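Local coordinates for cell wall surface anchor family protein (Streptococcus agalactiae serogroup V, PDB 3PF2) that forms the shaft of a bacterial surface pilus as its major (backbone) pilin, here a calcium-binding C-terminal fragment with two Ig-like domains, at residues Gly68-Asn73 / Lys108-Val113; Leu156-Thr161 / Asn167-Asn172; Lys225-Gly230 / Thr247-Gly252. All coordinates share one frame; numbering follows the deposited sequence.

Contact 1 of 3, residues Gly68-Asn73 / Lys108-Val113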
loop_
_atom_site.group_PDB
_atom_site.type_symbol
_atom_site.label_atom_id
_atom_site.label_comp_id
_atom_site.label_asym_id
_atom_site.label_seq_id
_atom_site.Cartn_x
_atom_site.Cartn_y
_atom_site.Cartn_z
ATOM N N GLY A 68 14.651 -19.979 -2.370
ATOM C CA GLY A 68 14.825 -20.475 -3.738
ATOM C C GLY A 68 13.487 -21.052 -4.156
ATOM O O GLY A 68 12.453 -20.436 -3.918
ATOM N N SER A 69 13.506 -22.254 -4.722
ATOM C CA SER A 69 12.287 -22.917 -5.191
ATOM C C SER A 69 11.521 -23.588 -4.056
ATOM O O SER A 69 10.430 -24.122 -4.269
ATOM C CB SER A 69 12.641 -23.973 -6.233
ATOM O OG SER A 69 13.342 -25.034 -5.613
ATOM N N LYS A 70 12.095 -23.580 -2.858
ATOM C CA LYS A 70 11.555 -24.368 -1.757
ATOM C C LYS A 70 10.592 -23.586 -0.889
ATOM O O LYS A 70 10.782 -22.387 -0.650
ATOM C CB LYS A 70 12.696 -24.928 -0.908
ATOM C CG LYS A 70 13.523 -25.967 -1.627
ATOM C CD LYS A 70 13.330 -27.340 -1.030
ATOM C CE LYS A 70 14.231 -28.374 -1.706
ATOM N NZ LYS A 70 15.694 -28.179 -1.450
ATOM N N THR A 71 9.567 -24.278 -0.400
ATOM C CA THR A 71 8.561 -23.667 0.462
ATOM C C THR A 71 8.763 -24.037 1.928
ATOM O O THR A 71 9.035 -25.203 2.252
ATOM C CB THR A 71 7.131 -24.088 0.040
ATOM O OG1 THR A 71 6.954 -23.870 -1.368
ATOM C CG2 THR A 71 6.092 -23.325 0.817
ATOM N N LEU A 72 8.628 -23.044 2.806
ATOM C CA LEU A 72 8.547 -23.281 4.244
ATOM C C LEU A 72 7.099 -23.244 4.732
ATOM O O LEU A 72 6.294 -22.441 4.256
ATOM C CB LEU A 72 9.404 -22.273 5.019
ATOM C CG LEU A 72 10.903 -22.212 4.723
ATOM C CD1 LEU A 72 11.560 -21.204 5.656
ATOM C CD2 LEU A 72 11.585 -23.559 4.858
ATOM N N ASN A 73 6.774 -24.105 5.692
ATOM C CA ASN A 73 5.382 -24.306 6.102
ATOM C C ASN A 73 5.059 -23.741 7.473
ATOM O O ASN A 73 5.801 -23.944 8.429
ATOM C CB ASN A 73 5.030 -25.793 6.043
ATOM C CG ASN A 73 5.507 -26.447 4.765
ATOM O OD1 ASN A 73 6.198 -27.464 4.797
ATOM N ND2 ASN A 73 5.161 -25.851 3.622
ATOM N N LYS A 108 20.663 -27.290 0.462
ATOM C CA LYS A 108 21.655 -28.096 -0.237
ATOM C C LYS A 108 21.413 -28.083 -1.747
ATOM O O LYS A 108 20.303 -28.344 -2.218
ATOM C CB LYS A 108 21.681 -29.526 0.317
ATOM C CG LYS A 108 22.318 -29.645 1.712
ATOM C CD LYS A 108 23.816 -29.934 1.656
ATOM C CE LYS A 108 24.106 -31.325 1.070
ATOM N NZ LYS A 108 25.501 -31.784 1.344
ATOM N N GLY A 109 22.462 -27.742 -2.486
ATOM C CA GLY A 109 22.373 -27.606 -3.928
ATOM C C GLY A 109 22.044 -26.190 -4.387
ATOM O O GLY A 109 22.199 -25.874 -5.565
ATOM N N MET A 110 21.588 -25.347 -3.463
ATOM C CA MET A 110 21.259 -23.959 -3.786
ATOM C C MET A 110 22.490 -23.068 -3.785
ATOM O O MET A 110 23.460 -23.333 -3.069
ATOM C CB MET A 110 20.249 -23.396 -2.789
ATOM C CG MET A 110 18.820 -23.836 -3.023
ATOM S SD MET A 110 17.682 -23.063 -1.861
ATOM C CE MET A 110 16.317 -24.200 -2.020
ATOM N N THR A 111 22.446 -22.005 -4.592
ATOM C CA THR A 111 23.445 -20.951 -4.539
ATOM C C THR A 111 22.788 -19.765 -3.837
ATOM O O THR A 111 21.747 -19.276 -4.269
ATOM C CB THR A 111 23.971 -20.586 -5.932
ATOM O OG1 THR A 111 24.624 -21.732 -6.503
ATOM C CG2 THR A 111 24.970 -19.424 -5.861
ATOM N N LEU A 112 23.389 -19.334 -2.737
ATOM C CA LEU A 112 22.737 -18.365 -1.853
ATOM C C LEU A 112 23.167 -16.944 -2.191
ATOM O O LEU A 112 24.358 -16.668 -2.405
ATOM C CB LEU A 112 23.017 -18.697 -0.376
ATOM C CG LEU A 112 22.727 -20.151 0.031
ATOM C CD1 LEU A 112 23.356 -20.515 1.386
ATOM C CD2 LEU A 112 21.239 -20.425 0.034
ATOM N N VAL A 113 22.187 -16.041 -2.270
ATOM C CA VAL A 113 22.509 -14.632 -2.428
ATOM C C VAL A 113 23.256 -14.190 -1.177
ATOM O O VAL A 113 22.901 -14.581 -0.060
ATOM C CB VAL A 113 21.247 -13.783 -2.657
ATOM C CG1 VAL A 113 21.596 -12.313 -2.706
ATOM C CG2 VAL A 113 20.580 -14.196 -3.969
#
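Met110 reaches across to Lys70 and meets it with its terminal methyl alone, the sulfur passing beside Gly68 on the way. CE presses against the first methylene beyond CB of the lysine, with Met110 CE and Lys70 CG 3.3 Å apart, tighter than ordinary van der Waals contact. The methionine comes in end-on at a slant to the lysine chain, its methyl against CG and CB. The thioether is extended beyond CG (chi2 -177°), which carries its end far out from the loop that follows helix 100-106. Lys70 instead bends at chi2 and again at chi4 and curls past the methyl, bringing Lys70 NZ to 4.1 Å from Met110 CE. That ammonium end is held elsewhere, by a hydrogen bond to the carbonyl of Leu106 at the end of helix 100-106. Met110 SD lies 4.3 Å from Gly68 CA, where there is no side chain to come between sulfur and backbone. Gly68 and Ser69 have the backbone angles of a type II' beta turn, the tight connection of the hairpin between strands 57-67 and 70-72 at one edge of a five-stranded antiparallel sheet in the first Ig-like domain of this fragment. Met110 thus lies across the tip of this hairpin, its side chain also touching Ile67 and Ala130. The Ser69 hydroxyl is hydrogen-bonded to Asp127, a residue that the Met110 side chain also touches.

Contact 2 of 3, residues Leu156-Thr161 / Asn167-Asn172. With CA (calcium ion), chain C.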
loop_
_atom_site.group_PDB
_atom_site.type_symbol
_atom_site.label_atom_id
_atom_site.label_comp_id
_atom_site.label_asym_id
_atom_site.label_seq_id
_atom_site.Cartn_x
_atom_site.Cartn_y
_atom_site.Cartn_z
ATOM N N LEU A 156 15.304 -7.927 11.586
ATOM C CA LEU A 156 15.623 -9.316 11.893
ATOM C C LEU A 156 16.532 -9.327 13.116
ATOM O O LEU A 156 17.497 -8.580 13.170
ATOM C CB LEU A 156 16.329 -9.975 10.705
ATOM C CG LEU A 156 17.016 -11.323 10.945
ATOM C CD1 LEU A 156 15.985 -12.401 11.292
ATOM C CD2 LEU A 156 17.835 -11.746 9.739
ATOM N N GLN A 157 16.187 -10.148 14.105
ATOM C CA GLN A 157 17.090 -10.427 15.228
ATOM C C GLN A 157 17.554 -11.848 15.004
ATOM O O GLN A 157 16.747 -12.776 14.983
ATOM C CB GLN A 157 16.362 -10.311 16.574
ATOM C CG GLN A 157 16.108 -8.875 17.057
ATOM C CD GLN A 157 17.369 -8.172 17.566
ATOM O OE1 GLN A 157 18.249 -8.800 18.166
ATOM N NE2 GLN A 157 17.459 -6.865 17.334
ATOM N N TYR A 158 18.848 -12.018 14.779
ATOM C CA TYR A 158 19.390 -13.350 14.503
ATOM C C TYR A 158 20.494 -13.690 15.498
ATOM O O TYR A 158 21.242 -12.800 15.940
ATOM C CB TYR A 158 19.916 -13.424 13.071
ATOM C CG TYR A 158 21.130 -12.561 12.807
ATOM C CD1 TYR A 158 22.430 -13.060 13.009
ATOM C CD2 TYR A 158 20.985 -11.239 12.357
ATOM C CE1 TYR A 158 23.553 -12.268 12.775
ATOM C CE2 TYR A 158 22.113 -10.442 12.110
ATOM C CZ TYR A 158 23.379 -10.970 12.322
ATOM O OH TYR A 158 24.475 -10.205 12.083
ATOM N N ASP A 159 20.577 -14.966 15.871
ATOM C CA ASP A 159 21.643 -15.448 16.740
ATOM C C ASP A 159 22.395 -16.525 15.968
ATOM O O ASP A 159 21.905 -17.665 15.830
ATOM C CB ASP A 159 21.069 -15.983 18.073
ATOM C CG ASP A 159 22.159 -16.402 19.072
ATOM O OD1 ASP A 159 23.267 -16.730 18.640
ATOM O OD2 ASP A 159 21.866 -16.423 20.284
ATOM N N HIS A 160 23.566 -16.139 15.458
ATOM C CA HIS A 160 24.415 -16.976 14.611
ATOM C C HIS A 160 25.405 -17.844 15.383
ATOM O O HIS A 160 26.130 -18.646 14.778
ATOM C CB HIS A 160 25.173 -16.122 13.571
ATOM C CG HIS A 160 26.407 -15.438 14.087
ATOM N ND1 HIS A 160 27.672 -15.939 13.880
ATOM C CD2 HIS A 160 26.573 -14.266 14.744
ATOM C CE1 HIS A 160 28.565 -15.127 14.419
ATOM N NE2 HIS A 160 27.923 -14.110 14.959
ATOM N N THR A 161 25.453 -17.667 16.699
ATOM C CA THR A 161 26.429 -18.399 17.521
ATOM C C THR A 161 25.828 -19.602 18.258
ATOM O O THR A 161 24.971 -19.428 19.108
ATOM C CB THR A 161 27.144 -17.469 18.524
ATOM O OG1 THR A 161 26.175 -16.752 19.299
ATOM C CG2 THR A 161 28.042 -16.493 17.784
ATOM N N ASN A 167 22.244 -14.272 22.522
ATOM C CA ASN A 167 23.004 -13.075 22.135
ATOM C C ASN A 167 22.755 -12.643 20.679
ATOM O O ASN A 167 23.664 -12.653 19.842
ATOM C CB ASN A 167 24.500 -13.256 22.443
ATOM C CG ASN A 167 25.012 -14.645 22.098
ATOM O OD1 ASN A 167 24.533 -15.296 21.163
ATOM N ND2 ASN A 167 26.011 -15.108 22.858
ATOM N N PRO A 168 21.504 -12.262 20.377
ATOM C CA PRO A 168 21.172 -11.917 18.996
ATOM C C PRO A 168 21.739 -10.554 18.548
ATOM O O PRO A 168 22.158 -9.727 19.383
ATOM C CB PRO A 168 19.646 -11.858 19.021
ATOM C CG PRO A 168 19.325 -11.434 20.412
ATOM C CD PRO A 168 20.322 -12.185 21.254
ATOM N N LYS A 169 21.744 -10.346 17.234
ATOM C CA LYS A 169 22.170 -9.098 16.615
ATOM C C LYS A 169 21.093 -8.704 15.618
ATOM O O LYS A 169 20.405 -9.581 15.073
ATOM C CB LYS A 169 23.470 -9.304 15.843
ATOM C CG LYS A 169 24.672 -9.768 16.692
ATOM C CD LYS A 169 25.792 -10.274 15.790
ATOM C CE LYS A 169 26.516 -9.130 15.104
ATOM N NZ LYS A 169 27.665 -9.587 14.272
ATOM N N PRO A 170 20.973 -7.392 15.339
ATOM C CA PRO A 170 20.005 -6.924 14.347
ATOM C C PRO A 170 20.526 -6.927 12.900
ATOM O O PRO A 170 21.738 -6.827 12.649
ATOM C CB PRO A 170 19.732 -5.487 14.800
ATOM C CG PRO A 170 21.056 -5.034 15.338
ATOM C CD PRO A 170 21.656 -6.268 16.011
ATOM N N SER A 171 19.589 -7.056 11.956
ATOM C CA SER A 171 19.826 -6.733 10.551
ATOM C C SER A 171 18.614 -5.928 10.110
ATOM O O SER A 171 17.481 -6.276 10.437
ATOM C CB SER A 171 19.977 -7.989 9.692
ATOM O OG SER A 171 20.141 -7.656 8.313
ATOM N N ASN A 172 18.865 -4.846 9.372
ATOM C CA ASN A 172 17.819 -3.932 8.939
ATOM C C ASN A 172 18.013 -3.571 7.471
ATOM O O ASN A 172 19.161 -3.419 7.023
ATOM C CB ASN A 172 17.852 -2.639 9.788
ATOM C CG ASN A 172 17.683 -2.905 11.283
ATOM O OD1 ASN A 172 16.574 -2.904 11.802
ATOM N ND2 ASN A 172 18.793 -3.151 11.969
HETATM CA CA CA C . 24.117 -17.620 20.650
HETATM O O HOH W 1 19.794 -7.517 19.751
HETATM O O HOH W 2 28.910 -12.028 16.330
HETATM O O HOH W 3 25.667 -14.085 18.414
#
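Leu156 and Tyr158 pair with Ser171 and Lys169 through four antiparallel backbone hydrogen bonds, the straightest being Tyr158 N to Lys169 O (2.9 Å, 169°), while Gln157 faces Pro170 between them in a non-hydrogen-bonded pair. On the Tyr158 side, Lys169 CB lies over the phenol face, 4.3 Å from the ring centroid, in a CH-pi contact. The phenol hydroxyl and the lysine ammonium then share Glu6. On the Gln157 side the side chain bends over the strand, placing Gln157 OE1 3.5 Å from Pro168 CB; a water donates to this oxygen and to Pro168 O, while NE2 is hydrogen-bonded to Glu155. Further along, Asn167 N donates almost straight to Asp159 OD2 (3.1 Å) from above the carboxylate plane. With CG anti to the backbone N (chi1 -175°), Asp159 offers both oxygens to a calcium ion, OD1 at 2.4 Å, and OD1 also takes the Thr161 N-H, forming an Asx turn. Thr161 chelates through O and OG1, and Asn167 OD1 binds at 2.4 Å. Glu45, Asp163 and Ala165 complete an eight-oxygen shell: a calcium site built mainly on the loop of an edge beta hairpin in an Ig-like domain, with Glu45 added from outside it.

Contact 3 of 3, residues Lys225-Gly230 / Thr247-Gly252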
loop_
_atom_site.group_PDB
_atom_site.type_symbol
_atom_site.label_atom_id
_atom_site.label_comp_id
_atom_site.label_asym_id
_atom_site.label_seq_id
_atom_site.Cartn_x
_atom_site.Cartn_y
_atom_site.Cartn_z
ATOM N N LYS A 225 -21.054 11.805 4.158
ATOM C CA LYS A 225 -22.203 11.385 3.348
ATOM C C LYS A 225 -22.773 12.494 2.462
ATOM O O LYS A 225 -23.527 12.208 1.534
ATOM C CB LYS A 225 -23.313 10.758 4.210
ATOM C CG LYS A 225 -23.119 9.294 4.530
ATOM C CD LYS A 225 -24.318 8.790 5.353
ATOM C CE LYS A 225 -24.495 7.281 5.270
ATOM N NZ LYS A 225 -23.442 6.533 6.017
ATOM N N ASN A 226 -22.413 13.749 2.735
ATOM C CA ASN A 226 -22.840 14.857 1.885
ATOM C C ASN A 226 -22.264 14.757 0.484
ATOM O O ASN A 226 -22.815 15.322 -0.461
ATOM C CB ASN A 226 -22.445 16.211 2.475
ATOM C CG ASN A 226 -23.090 16.471 3.815
ATOM O OD1 ASN A 226 -24.230 16.069 4.057
ATOM N ND2 ASN A 226 -22.361 17.151 4.697
ATOM N N TYR A 227 -21.153 14.038 0.358
ATOM C CA TYR A 227 -20.468 13.924 -0.920
ATOM C C TYR A 227 -20.828 12.672 -1.700
ATOM O O TYR A 227 -20.284 12.453 -2.782
ATOM C CB TYR A 227 -18.946 13.953 -0.717
ATOM C CG TYR A 227 -18.401 15.204 -0.076
ATOM C CD1 TYR A 227 -19.127 16.408 -0.071
ATOM C CD2 TYR A 227 -17.132 15.200 0.497
ATOM C CE1 TYR A 227 -18.599 17.560 0.500
ATOM C CE2 TYR A 227 -16.603 16.340 1.084
ATOM C CZ TYR A 227 -17.343 17.511 1.085
ATOM O OH TYR A 227 -16.804 18.636 1.649
ATOM N N ILE A 228 -21.727 11.853 -1.158
ATOM C CA ILE A 228 -22.028 10.549 -1.748
ATOM C C ILE A 228 -23.470 10.525 -2.246
ATOM O O ILE A 228 -24.396 10.822 -1.486
ATOM C CB ILE A 228 -21.785 9.400 -0.725
ATOM C CG1 ILE A 228 -20.332 9.427 -0.223
ATOM C CG2 ILE A 228 -22.118 8.039 -1.342
ATOM C CD1 ILE A 228 -20.051 8.501 0.933
ATOM N N ALA A 229 -23.648 10.195 -3.522
ATOM C CA ALA A 229 -24.977 10.038 -4.109
ATOM C C ALA A 229 -25.567 8.698 -3.683
ATOM O O ALA A 229 -25.048 7.632 -4.037
ATOM C CB ALA A 229 -24.910 10.146 -5.630
ATOM N N GLY A 230 -26.637 8.763 -2.898
ATOM C CA GLY A 230 -27.331 7.567 -2.434
ATOM C C GLY A 230 -26.544 6.837 -1.369
ATOM O O GLY A 230 -25.802 7.442 -0.597
ATOM N N THR A 247 -19.392 21.731 -2.886
ATOM C CA THR A 247 -18.169 20.917 -2.769
ATOM C C THR A 247 -18.427 19.418 -2.739
ATOM O O THR A 247 -19.510 18.957 -2.370
ATOM C CB THR A 247 -17.322 21.266 -1.522
ATOM O OG1 THR A 247 -17.985 20.789 -0.347
ATOM C CG2 THR A 247 -17.051 22.758 -1.435
ATOM N N PHE A 248 -17.412 18.669 -3.163
ATOM C CA PHE A 248 -17.327 17.246 -2.911
ATOM C C PHE A 248 -15.901 16.780 -3.145
ATOM O O PHE A 248 -15.080 17.542 -3.661
ATOM C CB PHE A 248 -18.358 16.433 -3.713
ATOM C CG PHE A 248 -18.204 16.505 -5.215
ATOM C CD1 PHE A 248 -17.636 15.432 -5.909
ATOM C CD2 PHE A 248 -18.678 17.594 -5.942
ATOM C CE1 PHE A 248 -17.530 15.447 -7.293
ATOM C CE2 PHE A 248 -18.567 17.633 -7.340
ATOM C CZ PHE A 248 -17.993 16.548 -8.017
ATOM N N GLU A 249 -15.618 15.549 -2.741
ATOM C CA GLU A 249 -14.251 15.015 -2.772
ATOM C C GLU A 249 -14.263 13.515 -3.002
ATOM O O GLU A 249 -15.277 12.852 -2.784
ATOM C CB GLU A 249 -13.542 15.287 -1.435
ATOM C CG GLU A 249 -13.409 16.764 -1.056
ATOM C CD GLU A 249 -12.701 16.969 0.258
ATOM O OE1 GLU A 249 -12.460 15.967 0.978
ATOM O OE2 GLU A 249 -12.383 18.140 0.563
ATOM N N ILE A 250 -13.130 12.976 -3.456
ATOM C CA ILE A 250 -12.915 11.535 -3.429
ATOM C C ILE A 250 -11.541 11.310 -2.800
ATOM O O ILE A 250 -10.567 11.978 -3.167
ATOM C CB ILE A 250 -13.046 10.886 -4.842
ATOM C CG1 ILE A 250 -12.863 9.360 -4.781
ATOM C CG2 ILE A 250 -12.048 11.502 -5.831
ATOM C CD1 ILE A 250 -13.983 8.619 -4.047
ATOM N N LYS A 251 -11.472 10.378 -1.855
ATOM C CA LYS A 251 -10.226 10.102 -1.139
ATOM C C LYS A 251 -9.789 8.663 -1.353
ATOM O O LYS A 251 -10.585 7.729 -1.214
ATOM C CB LYS A 251 -10.372 10.383 0.365
ATOM C CG LYS A 251 -10.830 11.806 0.687
ATOM C CD LYS A 251 -10.835 12.098 2.181
ATOM C CE LYS A 251 -9.421 12.337 2.690
ATOM N NZ LYS A 251 -9.383 12.985 4.045
ATOM N N GLY A 252 -8.525 8.493 -1.714
ATOM C CA GLY A 252 -7.940 7.161 -1.748
ATOM C C GLY A 252 -7.875 6.486 -3.102
ATOM O O GLY A 252 -8.033 5.273 -3.197
#
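Tyr227, with CG anti to its own carbonyl carbon (chi1 -60°), lays its ring flat over the backbone of strand 247-253, whereas Phe248 places CG between backbone N and carbonyl carbon (chi1 63°), which sends its ring away from the tyrosine. Of Phe248 only CA and CB meet the phenol. Phe248 CA sits over the ring face, 3.6 Å from the Tyr227 centroid and displaced toward the rim, a CH-pi contact, and Phe248 CB touches Tyr227 CD1 at 3.7 Å. The neighbouring amide rides over the same face, with Glu249 N 3.6 Å from Tyr227 CD2. This is the prealbumin-like, C-terminal domain of the fragment: strand 247-253 runs antiparallel to strand 178-190, and the Phe248 ring turns inward to stack on Phe186 and meet Phe202. Tyr227 closes a short 3-10 turn, and its backbone is hydrogen-bonded to Lys241 of strand 239-241, while its ring lies over strand 247-253. The acidic side chain of Glu249 runs alongside the phenol in the same direction, Glu249 CG lying 3.9 Å from Tyr227 CE2; its carboxylate goes on to a salt bridge with Arg185 and a hydrogen bond with Tyr295. At the hydroxyl end of the ring, Tyr227 OH lies 3.2 Å from Thr247 OG1, a hydroxyl already hydrogen-bonded to Asp245.

Along the chain the three contacts follow one another without overlap. Contacts 1 and 2 both belong to the first Ig-like domain of this fragment, their centres about 21 Å apart and their nearest atoms about 11 Å apart. They lie on different sheets, contact 1 at the edge strand 70-72 and contact 2 at the edge strand 169-171 with its calcium site. Contact 3 is on the opposite side of the chain's centre, about 49 Å from each of the others between centres, in the prealbumin-like domain. The separation reflects an elongated, two-domain rod, consistent with a pilin whose subunits build a long shaft. Strands 20-22 and 150-151 pair with strand 178-190, tying the two domains together.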